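Local coordinates for protein glucosamine-6-phosphate deaminase (Bacillus subtilis, PDB 2BKX) that belongs to the glucosamine-6-phosphate isomerase/6-phosphogluconolactonase family, has a Rossmann-like alpha/beta fold and holds fructose-6-phosphate in its pocket, at residues H153-L157 with P176-T181; S57-T63 with D93-H99; N142-F148 with E216-A222. All blocks are in the same frame, centred on the assembly; numbering follows the deposited sequence.

Contact 1 of 3, residues H153-L157 with P176-T181; sequences HVVTL and PKKALT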
loop_
_atom_site.group_PDB
_atom_site.type_symbol
_atom_site.label_atom_id
_atom_site.label_comp_id
_atom_site.label_asym_id
_atom_site.label_seq_id
_atom_site.Cartn_x
_atom_site.Cartn_y
_atom_site.Cartn_z
ATOM N N HIS A 153 9.344 -8.252 -6.882
ATOM C CA HIS A 153 9.622 -9.679 -6.957
ATOM C C HIS A 153 8.403 -10.520 -6.657
ATOM O O HIS A 153 7.429 -10.018 -6.094
ATOM C CB HIS A 153 10.804 -10.066 -6.056
ATOM C CG HIS A 153 10.568 -9.919 -4.581
ATOM N ND1 HIS A 153 10.432 -8.706 -3.960
ATOM C CD2 HIS A 153 10.534 -10.848 -3.600
ATOM C CE1 HIS A 153 10.250 -8.897 -2.660
ATOM N NE2 HIS A 153 10.294 -10.192 -2.417
ATOM N N VAL A 154 8.508 -11.797 -7.044
ATOM C CA VAL A 154 7.541 -12.835 -6.749
ATOM C C VAL A 154 7.804 -13.393 -5.373
ATOM O O VAL A 154 8.927 -13.722 -5.039
ATOM C CB VAL A 154 7.595 -13.964 -7.783
ATOM C CG1 VAL A 154 6.531 -15.034 -7.508
ATOM C CG2 VAL A 154 7.372 -13.392 -9.165
ATOM N N VAL A 155 6.756 -13.464 -4.558
ATOM C CA VAL A 155 6.813 -13.942 -3.185
ATOM C C VAL A 155 5.810 -15.030 -2.907
ATOM O O VAL A 155 4.733 -15.069 -3.507
ATOM C CB VAL A 155 6.595 -12.791 -2.184
ATOM C CG1 VAL A 155 7.698 -11.762 -2.385
ATOM C CG2 VAL A 155 5.192 -12.153 -2.341
ATOM N N THR A 156 6.183 -15.909 -1.981
ATOM C CA THR A 156 5.257 -16.890 -1.448
ATOM C C THR A 156 4.705 -16.283 -0.164
ATOM O O THR A 156 5.452 -15.982 0.751
ATOM C CB THR A 156 5.974 -18.238 -1.190
ATOM O OG1 THR A 156 6.485 -18.716 -2.427
ATOM C CG2 THR A 156 5.060 -19.282 -0.571
ATOM N N LEU A 157 3.399 -16.090 -0.103
ATOM C CA LEU A 157 2.775 -15.478 1.033
ATOM C C LEU A 157 2.895 -16.343 2.288
ATOM O O LEU A 157 2.746 -17.573 2.267
ATOM C CB LEU A 157 1.303 -15.203 0.766
ATOM C CG LEU A 157 1.038 -14.284 -0.431
ATOM C CD1 LEU A 157 -0.451 -14.156 -0.644
ATOM C CD2 LEU A 157 1.614 -12.906 -0.229
ATOM N N PRO A 176 -4.846 -17.044 -2.845
ATOM C CA PRO A 176 -3.609 -17.342 -3.563
ATOM C C PRO A 176 -2.424 -17.631 -2.635
ATOM O O PRO A 176 -2.409 -17.208 -1.478
ATOM C CB PRO A 176 -3.371 -16.075 -4.381
ATOM C CG PRO A 176 -4.758 -15.472 -4.518
ATOM C CD PRO A 176 -5.437 -15.774 -3.260
ATOM N N LYS A 177 -1.486 -18.412 -3.151
ATOM C CA LYS A 177 -0.267 -18.734 -2.437
ATOM C C LYS A 177 0.886 -17.781 -2.728
ATOM O O LYS A 177 1.812 -17.697 -1.947
ATOM C CB LYS A 177 0.146 -20.162 -2.737
ATOM C CG LYS A 177 -0.797 -21.181 -2.060
ATOM C CD LYS A 177 -0.460 -22.602 -2.355
ATOM C CE LYS A 177 -1.358 -23.469 -1.527
ATOM N NZ LYS A 177 -0.975 -23.437 -0.083
ATOM N N LYS A 178 0.821 -17.104 -3.872
ATOM C CA LYS A 178 1.910 -16.217 -4.271
ATOM C C LYS A 178 1.407 -14.854 -4.705
ATOM O O LYS A 178 0.232 -14.683 -5.007
ATOM C CB LYS A 178 2.743 -16.843 -5.411
ATOM C CG LYS A 178 3.365 -18.226 -5.053
ATOM C CD LYS A 178 4.214 -18.778 -6.177
ATOM C CE LYS A 178 5.133 -19.856 -5.693
ATOM N NZ LYS A 178 6.102 -20.248 -6.760
ATOM N N ALA A 179 2.341 -13.917 -4.792
ATOM C CA ALA A 179 2.035 -12.569 -5.193
ATOM C C ALA A 179 3.243 -11.914 -5.828
ATOM O O ALA A 179 4.355 -12.409 -5.723
ATOM C CB ALA A 179 1.564 -11.775 -3.998
ATOM N N LEU A 180 3.003 -10.790 -6.487
ATOM C CA LEU A 180 4.024 -9.887 -7.006
ATOM C C LEU A 180 3.992 -8.627 -6.148
ATOM O O LEU A 180 2.914 -8.094 -5.898
ATOM C CB LEU A 180 3.689 -9.493 -8.442
ATOM C CG LEU A 180 3.860 -10.590 -9.478
ATOM C CD1 LEU A 180 2.874 -11.727 -9.301
ATOM C CD2 LEU A 180 3.705 -9.973 -10.862
ATOM N N THR A 181 5.146 -8.177 -5.653
ATOM C CA THR A 181 5.188 -6.997 -4.788
ATOM C C THR A 181 6.408 -6.128 -5.086
ATOM O O THR A 181 7.499 -6.617 -5.354
ATOM C CB THR A 181 5.222 -7.417 -3.302
ATOM O OG1 THR A 181 5.123 -6.255 -2.463
ATOM C CG2 THR A 181 6.409 -8.233 -2.932
HETATM O O HOH W 1 1.733 -19.291 0.326
#

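Contact 2 of 3, residues S57-T63 with D93-H99; sequences SFQNITT and DSKPSRH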
loop_
_atom_site.group_PDB
_atom_site.type_symbol
_atom_site.label_atom_id
_atom_site.label_comp_id
_atom_site.label_asym_id
_atom_site.label_seq_id
_atom_site.Cartn_x
_atom_site.Cartn_y
_atom_site.Cartn_z
ATOM N N SER A 57 -8.880 17.594 -8.725
ATOM C CA SER A 57 -8.677 16.908 -10.020
ATOM C C SER A 57 -7.526 15.912 -9.986
ATOM O O SER A 57 -6.446 16.185 -9.477
ATOM C CB SER A 57 -8.373 17.899 -11.128
ATOM O OG SER A 57 -8.197 17.212 -12.386
ATOM N N PHE A 58 -7.735 14.772 -10.618
ATOM C CA PHE A 58 -6.744 13.724 -10.749
ATOM C C PHE A 58 -6.224 13.605 -12.191
ATOM O O PHE A 58 -5.598 12.631 -12.574
ATOM C CB PHE A 58 -7.367 12.409 -10.252
ATOM C CG PHE A 58 -7.914 12.472 -8.801
ATOM C CD1 PHE A 58 -9.163 13.002 -8.523
ATOM C CD2 PHE A 58 -7.197 11.919 -7.742
ATOM C CE1 PHE A 58 -9.659 13.052 -7.188
ATOM C CE2 PHE A 58 -7.686 11.977 -6.421
ATOM C CZ PHE A 58 -8.912 12.533 -6.157
ATOM N N GLN A 59 -6.480 14.627 -13.013
ATOM C CA GLN A 59 -6.231 14.511 -14.447
ATOM C C GLN A 59 -4.801 14.200 -14.869
ATOM O O GLN A 59 -4.574 13.557 -15.892
ATOM C CB GLN A 59 -6.743 15.767 -15.194
ATOM C CG GLN A 59 -8.236 15.764 -15.288
ATOM C CD GLN A 59 -8.828 16.771 -16.235
ATOM O OE1 GLN A 59 -8.125 17.418 -17.030
ATOM N NE2 GLN A 59 -10.153 16.890 -16.179
ATOM N N ASN A 60 -3.824 14.664 -14.105
ATOM C CA ASN A 60 -2.450 14.474 -14.527
ATOM C C ASN A 60 -1.653 13.522 -13.650
ATOM O O ASN A 60 -0.436 13.375 -13.861
ATOM C CB ASN A 60 -1.749 15.821 -14.723
ATOM C CG ASN A 60 -2.283 16.532 -15.947
ATOM O OD1 ASN A 60 -1.972 16.146 -17.081
ATOM N ND2 ASN A 60 -3.147 17.495 -15.733
ATOM N N ILE A 61 -2.344 12.834 -12.750
ATOM C CA ILE A 61 -1.661 11.919 -11.843
ATOM C C ILE A 61 -1.293 10.625 -12.540
ATOM O O ILE A 61 -1.913 10.226 -13.531
ATOM C CB ILE A 61 -2.448 11.602 -10.530
ATOM C CG1 ILE A 61 -3.628 10.631 -10.731
ATOM C CG2 ILE A 61 -2.841 12.884 -9.797
ATOM C CD1 ILE A 61 -4.155 10.037 -9.426
ATOM N N THR A 62 -0.237 10.024 -12.028
ATOM C CA THR A 62 0.140 8.647 -12.340
ATOM C C THR A 62 0.116 7.870 -11.049
ATOM O O THR A 62 0.470 8.417 -10.023
ATOM C CB THR A 62 1.567 8.601 -12.947
ATOM O OG1 THR A 62 1.568 9.376 -14.161
ATOM C CG2 THR A 62 2.023 7.201 -13.211
ATOM N N THR A 63 -0.279 6.592 -11.103
ATOM C CA THR A 63 -0.203 5.755 -9.897
ATOM C C THR A 63 0.490 4.439 -10.148
ATOM O O THR A 63 0.418 3.881 -11.264
ATOM C CB THR A 63 -1.606 5.508 -9.300
ATOM O OG1 THR A 63 -2.392 4.670 -10.147
ATOM C CG2 THR A 63 -2.354 6.808 -9.104
ATOM N N ASP A 93 -11.264 11.548 -12.248
ATOM C CA ASP A 93 -11.051 12.049 -13.611
ATOM C C ASP A 93 -9.613 11.881 -14.039
ATOM O O ASP A 93 -9.034 12.736 -14.719
ATOM C CB ASP A 93 -11.467 13.545 -13.706
ATOM C CG ASP A 93 -10.600 14.482 -12.826
ATOM O OD1 ASP A 93 -10.033 14.019 -11.818
ATOM O OD2 ASP A 93 -10.488 15.695 -13.142
ATOM N N SER A 94 -9.020 10.746 -13.687
ATOM C CA SER A 94 -7.657 10.430 -14.107
ATOM C C SER A 94 -7.592 9.988 -15.564
ATOM O O SER A 94 -8.622 9.750 -16.181
ATOM C CB SER A 94 -7.119 9.338 -13.186
ATOM O OG SER A 94 -7.902 8.186 -13.321
ATOM N N LYS A 95 -6.383 9.835 -16.093
ATOM C CA LYS A 95 -6.173 9.120 -17.358
ATOM C C LYS A 95 -5.953 7.651 -17.027
ATOM O O LYS A 95 -4.935 7.283 -16.427
ATOM C CB LYS A 95 -4.952 9.648 -18.109
ATOM C CG LYS A 95 -5.058 11.097 -18.555
ATOM C CD LYS A 95 -3.831 11.461 -19.394
ATOM C CE LYS A 95 -3.842 12.938 -19.747
ATOM N NZ LYS A 95 -3.574 13.798 -18.567
ATOM N N PRO A 96 -6.901 6.775 -17.399
ATOM C CA PRO A 96 -6.776 5.366 -17.008
ATOM C C PRO A 96 -5.469 4.675 -17.360
ATOM O O PRO A 96 -5.065 3.758 -16.658
ATOM C CB PRO A 96 -7.977 4.702 -17.694
ATOM C CG PRO A 96 -8.993 5.780 -17.799
ATOM C CD PRO A 96 -8.207 7.038 -18.051
ATOM N N SER A 97 -4.845 5.046 -18.480
ATOM C CA SER A 97 -3.611 4.376 -18.871
ATOM C C SER A 97 -2.424 4.726 -17.989
ATOM O O SER A 97 -1.367 4.131 -18.132
ATOM C CB SER A 97 -3.296 4.666 -20.327
ATOM O OG SER A 97 -3.066 6.039 -20.505
ATOM N N ARG A 98 -2.607 5.676 -17.077
ATOM C CA ARG A 98 -1.540 6.078 -16.167
ATOM C C ARG A 98 -1.677 5.448 -14.784
ATOM O O ARG A 98 -1.007 5.878 -13.858
ATOM C CB ARG A 98 -1.421 7.593 -16.091
ATOM C CG ARG A 98 -0.970 8.206 -17.438
ATOM C CD ARG A 98 0.415 7.773 -17.877
ATOM N NE ARG A 98 1.424 8.318 -16.964
ATOM C CZ ARG A 98 2.746 8.268 -17.141
ATOM N NH1 ARG A 98 3.287 7.664 -18.191
ATOM N NH2 ARG A 98 3.519 8.857 -16.263
ATOM N N HIS A 99 -2.495 4.400 -14.670
ATOM C CA HIS A 99 -2.611 3.623 -13.435
ATOM C C HIS A 99 -1.919 2.294 -13.714
ATOM O O HIS A 99 -2.345 1.560 -14.605
ATOM C CB HIS A 99 -4.072 3.351 -13.075
ATOM C CG HIS A 99 -4.856 4.584 -12.721
ATOM N ND1 HIS A 99 -4.438 5.454 -11.729
ATOM C CD2 HIS A 99 -6.033 5.086 -13.194
ATOM C CE1 HIS A 99 -5.306 6.454 -11.637
ATOM N NE2 HIS A 99 -6.268 6.270 -12.536
HETATM O O HOH W 2 -4.067 10.885 -14.930
#

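Contact 3 of 3, residues N142-F148 with E216-A222; sequences NEPGTSF and EDFPASA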
loop_
_atom_site.group_PDB
_atom_site.type_symbol
_atom_site.label_atom_id
_atom_site.label_comp_id
_atom_site.label_asym_id
_atom_site.label_seq_id
_atom_site.Cartn_x
_atom_site.Cartn_y
_atom_site.Cartn_z
ATOM N N ASN A 142 6.221 -7.937 1.244
ATOM C CA ASN A 142 7.569 -8.244 1.732
ATOM C C ASN A 142 7.475 -8.824 3.124
ATOM O O ASN A 142 7.267 -8.076 4.080
ATOM C CB ASN A 142 8.443 -6.991 1.716
ATOM C CG ASN A 142 8.592 -6.432 0.339
ATOM O OD1 ASN A 142 9.369 -6.962 -0.472
ATOM N ND2 ASN A 142 7.904 -5.341 0.066
ATOM N N GLU A 143 7.529 -10.163 3.198
ATOM C CA GLU A 143 7.336 -10.868 4.455
ATOM C C GLU A 143 8.613 -10.866 5.278
ATOM O O GLU A 143 9.702 -10.580 4.767
ATOM C CB GLU A 143 6.883 -12.299 4.200
ATOM C CG GLU A 143 5.577 -12.434 3.409
ATOM C CD GLU A 143 4.297 -12.235 4.179
ATOM O OE1 GLU A 143 4.281 -11.507 5.189
ATOM O OE2 GLU A 143 3.251 -12.836 3.809
ATOM N N PRO A 144 8.508 -11.215 6.571
ATOM C CA PRO A 144 9.718 -11.320 7.380
ATOM C C PRO A 144 10.816 -12.126 6.734
ATOM O O PRO A 144 10.569 -13.172 6.120
ATOM C CB PRO A 144 9.189 -11.973 8.655
ATOM C CG PRO A 144 7.787 -11.481 8.759
ATOM C CD PRO A 144 7.291 -11.464 7.359
ATOM N N GLY A 145 12.026 -11.577 6.824
ATOM C CA GLY A 145 13.183 -12.152 6.198
ATOM C C GLY A 145 13.573 -11.544 4.874
ATOM O O GLY A 145 14.587 -11.937 4.298
ATOM N N THR A 146 12.777 -10.597 4.363
ATOM C CA THR A 146 13.069 -10.004 3.086
ATOM C C THR A 146 14.196 -8.983 3.255
ATOM O O THR A 146 14.186 -8.163 4.167
ATOM C CB THR A 146 11.804 -9.303 2.527
ATOM O OG1 THR A 146 10.746 -10.253 2.363
ATOM C CG2 THR A 146 12.025 -8.662 1.170
ATOM N N SER A 147 15.157 -9.025 2.355
ATOM C CA SER A 147 16.196 -8.007 2.322
ATOM C C SER A 147 15.650 -6.595 2.153
ATOM O O SER A 147 14.732 -6.353 1.340
ATOM C CB SER A 147 17.119 -8.248 1.129
ATOM O OG SER A 147 18.108 -7.236 1.028
ATOM N N PHE A 148 16.237 -5.637 2.880
ATOM C CA PHE A 148 15.923 -4.241 2.689
ATOM C C PHE A 148 16.350 -3.727 1.311
ATOM O O PHE A 148 15.941 -2.643 0.907
ATOM C CB PHE A 148 16.513 -3.385 3.805
ATOM C CG PHE A 148 15.855 -3.567 5.153
ATOM C CD1 PHE A 148 14.836 -4.469 5.403
ATOM C CD2 PHE A 148 16.308 -2.801 6.211
ATOM C CE1 PHE A 148 14.271 -4.561 6.655
ATOM C CE2 PHE A 148 15.731 -2.926 7.478
ATOM C CZ PHE A 148 14.738 -3.785 7.678
ATOM N N GLU A 216 15.345 -7.383 9.493
ATOM C CA GLU A 216 14.567 -8.028 8.440
ATOM C C GLU A 216 13.436 -8.880 8.970
ATOM O O GLU A 216 12.488 -9.165 8.234
ATOM C CB GLU A 216 15.439 -8.911 7.547
ATOM C CG GLU A 216 16.465 -8.191 6.738
ATOM C CD GLU A 216 17.201 -9.150 5.800
ATOM O OE1 GLU A 216 16.759 -10.325 5.527
ATOM O OE2 GLU A 216 18.230 -8.732 5.281
ATOM N N ASP A 217 13.486 -9.268 10.255
ATOM C CA ASP A 217 12.409 -10.066 10.814
ATOM C C ASP A 217 11.113 -9.263 10.939
ATOM O O ASP A 217 10.046 -9.857 11.068
ATOM C CB ASP A 217 12.806 -10.652 12.188
ATOM C CG ASP A 217 11.862 -11.770 12.658
ATOM O OD1 ASP A 217 11.643 -12.754 11.916
ATOM O OD2 ASP A 217 11.322 -11.655 13.781
ATOM N N PHE A 218 11.203 -7.929 10.906
ATOM C CA PHE A 218 10.028 -7.050 10.978
ATOM C C PHE A 218 10.124 -6.003 9.855
ATOM O O PHE A 218 10.745 -4.937 10.018
ATOM C CB PHE A 218 9.958 -6.382 12.340
ATOM C CG PHE A 218 8.654 -5.743 12.624
ATOM C CD1 PHE A 218 7.553 -6.502 12.922
ATOM C CD2 PHE A 218 8.532 -4.355 12.568
ATOM C CE1 PHE A 218 6.344 -5.907 13.163
ATOM C CE2 PHE A 218 7.326 -3.745 12.763
ATOM C CZ PHE A 218 6.228 -4.504 13.043
ATOM N N PRO A 219 9.601 -6.337 8.656
ATOM C CA PRO A 219 9.857 -5.537 7.459
ATOM C C PRO A 219 9.607 -4.042 7.602
ATOM O O PRO A 219 10.370 -3.229 7.097
ATOM C CB PRO A 219 8.957 -6.203 6.397
ATOM C CG PRO A 219 8.875 -7.632 6.838
ATOM C CD PRO A 219 8.906 -7.607 8.320
ATOM N N ALA A 220 8.541 -3.677 8.305
ATOM C CA ALA A 220 8.188 -2.265 8.436
ATOM C C ALA A 220 9.292 -1.460 9.168
ATOM O O ALA A 220 9.320 -0.246 9.098
ATOM C CB ALA A 220 6.880 -2.102 9.170
ATOM N N SER A 221 10.165 -2.146 9.891
ATOM C CA SER A 221 11.258 -1.475 10.574
ATOM C C SER A 221 12.227 -0.809 9.624
ATOM O O SER A 221 12.954 0.099 10.030
ATOM C CB SER A 221 12.004 -2.442 11.504
ATOM O OG SER A 221 12.842 -3.333 10.826
ATOM N N ALA A 222 12.231 -1.213 8.348
ATOM C CA ALA A 222 13.000 -0.515 7.337
ATOM C C ALA A 222 12.631 0.965 7.268
ATOM O O ALA A 222 13.415 1.821 6.853
ATOM C CB ALA A 222 12.793 -1.152 5.981
HETATM O O HOH W 3 12.160 -7.501 5.924
HETATM O O HOH W 4 18.466 -6.141 4.606
#

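Contact 1 of 3, residues H153-L157 with P176-T181
Strands 153-156 and 178-181 form an antiparallel ladder, in which His153 lies opposite Thr181 and Val155 opposite Ala179 as hydrogen-bonded pairs. His153 N donates to Thr181 O at 2.9 Å, and Thr181 N returns a bond to His153 O at 3.0 Å. In the next pair the bond from Val155 N to Ala179 O is almost straight, 171° at the hydrogen. The ladder runs one step past the strands. There Leu157 N bonds to Lys177 O, and a water donates to both Leu157 O and Lys177 O.

One face of the pair carries His153, Val155, Ala179 and Thr181. Val155 CG1 lies 3.8 Å from Thr181 CG2. This branch is anti to the carbonyl carbon (chi1 -61°), which leaves CG2 between the backbone N and the carbonyl carbon, 3.5 Å from Ala179 O. Ala179 CB also meets Leu157 CD2 at 3.9 Å. The His153 ring runs alongside Thr181, and its ND1 bonds to Arg151 O. Thr181 OG1 accepts a hydrogen bond from Phe141 N.

On the other face the extended Lys178 chain passes Thr156, with CE 3.7 Å from OG1. Val154 and Leu180 there pack on helix 109-122. This is an antiparallel extension of an otherwise largely parallel alpha/beta sheet.

Contact 2 of 3, residues S57-T63 with D93-H99
Asp93 binds the backbone and side chains of residues 57-59, and Thr63 and His99 pair where strands 62-69 and 99-100 begin to run parallel in the alpha/beta sheet. Asp93 has CG between its backbone N and carbonyl carbon (chi1 64°), which turns the carboxylate to these residues. OD1 accepts from Phe58 N at 2.7 Å, on its syn side. OD2 takes Ser57 OG at 2.8 Å, also syn, and Gln59 NE2 at 3.3 Å on the anti side. Both OD2 donors come from the same face of the carboxylate. The carboxylate stands nearly upright to the Phe58 ring, 86° between planes, with OD1 at the ring edge. Ser57 OG also accepts from Gln59 N, an ST turn that overlaps the type I turn from Phe58 to Ile61.

Lys95 NZ donates to Gln59 O at 2.9 Å and makes a weak bond to Asn60 OD1. Arg98 folds back at chi2 (-63°) and chi3. Its guanidinium is thereby placed side-on to Thr62, with OG1 in its plane, 3.0 Å from NE and 2.9 Å from NH2. Arg98 O accepts from Thr63 N. The His99 ring stacks on Phe89 and is held at both nitrogens: ND1 pairs with Thr63 OG1 at 2.7 Å, and NE2 with Ser94 OG at 2.6 Å.

Contact 3 of 3, residues N142-F148 with E216-A222
Ala222 sits under the Phe148 ring. Its CB lies 3.6 Å from the ring centroid, almost on the ring normal, a CH-pi contact over the face. Ser221 OG meets the edge of the same ring, 3.7 Å from CZ. At the far end of the contact Pro144 and Pro219 touch. Pro144 CB comes within 3.3 Å of Asp217 O. Pro219 CG presses on Asn142 O at 3.2 Å, a buried carbonyl oxygen with no polar partner in the model.

Between these ends Gly145 N donates to Glu216 O at 2.8 Å. The bond is straight at the hydrogen, 174°, but the donor stands 51° out of the carbonyl plane. A water donates to Glu216 O as well and to Thr146 O. The extended Glu216 side chain runs along the 146-147 backbone. Its OE2 accepts from a second water at 2.7 Å, and that water accepts from Phe148 N.

A turn and a 3-10 segment set these groups. Residues 143-146 form a type II beta turn, with Gly145 at a positive phi of 98°. Glu143 O accepts from both Thr146 N and Thr146 OG1, the latter at 2.6 Å. Across the contact, Phe218 O accepts from Ser221 N and OG at the start of the 3-10 segment. Segment 142-148 follows strand 128-131 of the Rossmann-like core, and segment 216-222 follows helix 203-211.

Further out, Ile184 of helix 184-188 packs against Asn142, Phe148 and Ala222. Asn142 ND2 bonds to Ile139 O and Met182 O. Glu143 turns away from the contact: OE2 bonds to Thr161 OG1 and Asn158 N, and OE1 to Asn136 ND2 and to ND1 of the ligand-pocket residue His138.

Contacts 1 and 3 are neighbours, with centres about 15 Å apart. They meet where His153 CE1 packs 3.1 Å from Asn142 OD1. Contact 1 falls within the stretch of chain that contact 3 closes. Both come near the bound fructose-6-phosphate: the side chain of Thr181 is about 6 Å from it and that of Asn142 about 7 Å. Contact 2 closes earlier in the chain and is more remote, with the Thr63 side chain about 12 Å from the ligand. Its centre is about 27 Å from that of contact 1. The two still share a sheet, because strand 62-69 lies beside strand 178-181. Contacts 2 and 3 flank the middle of the chain, about 31 Å apart between centres.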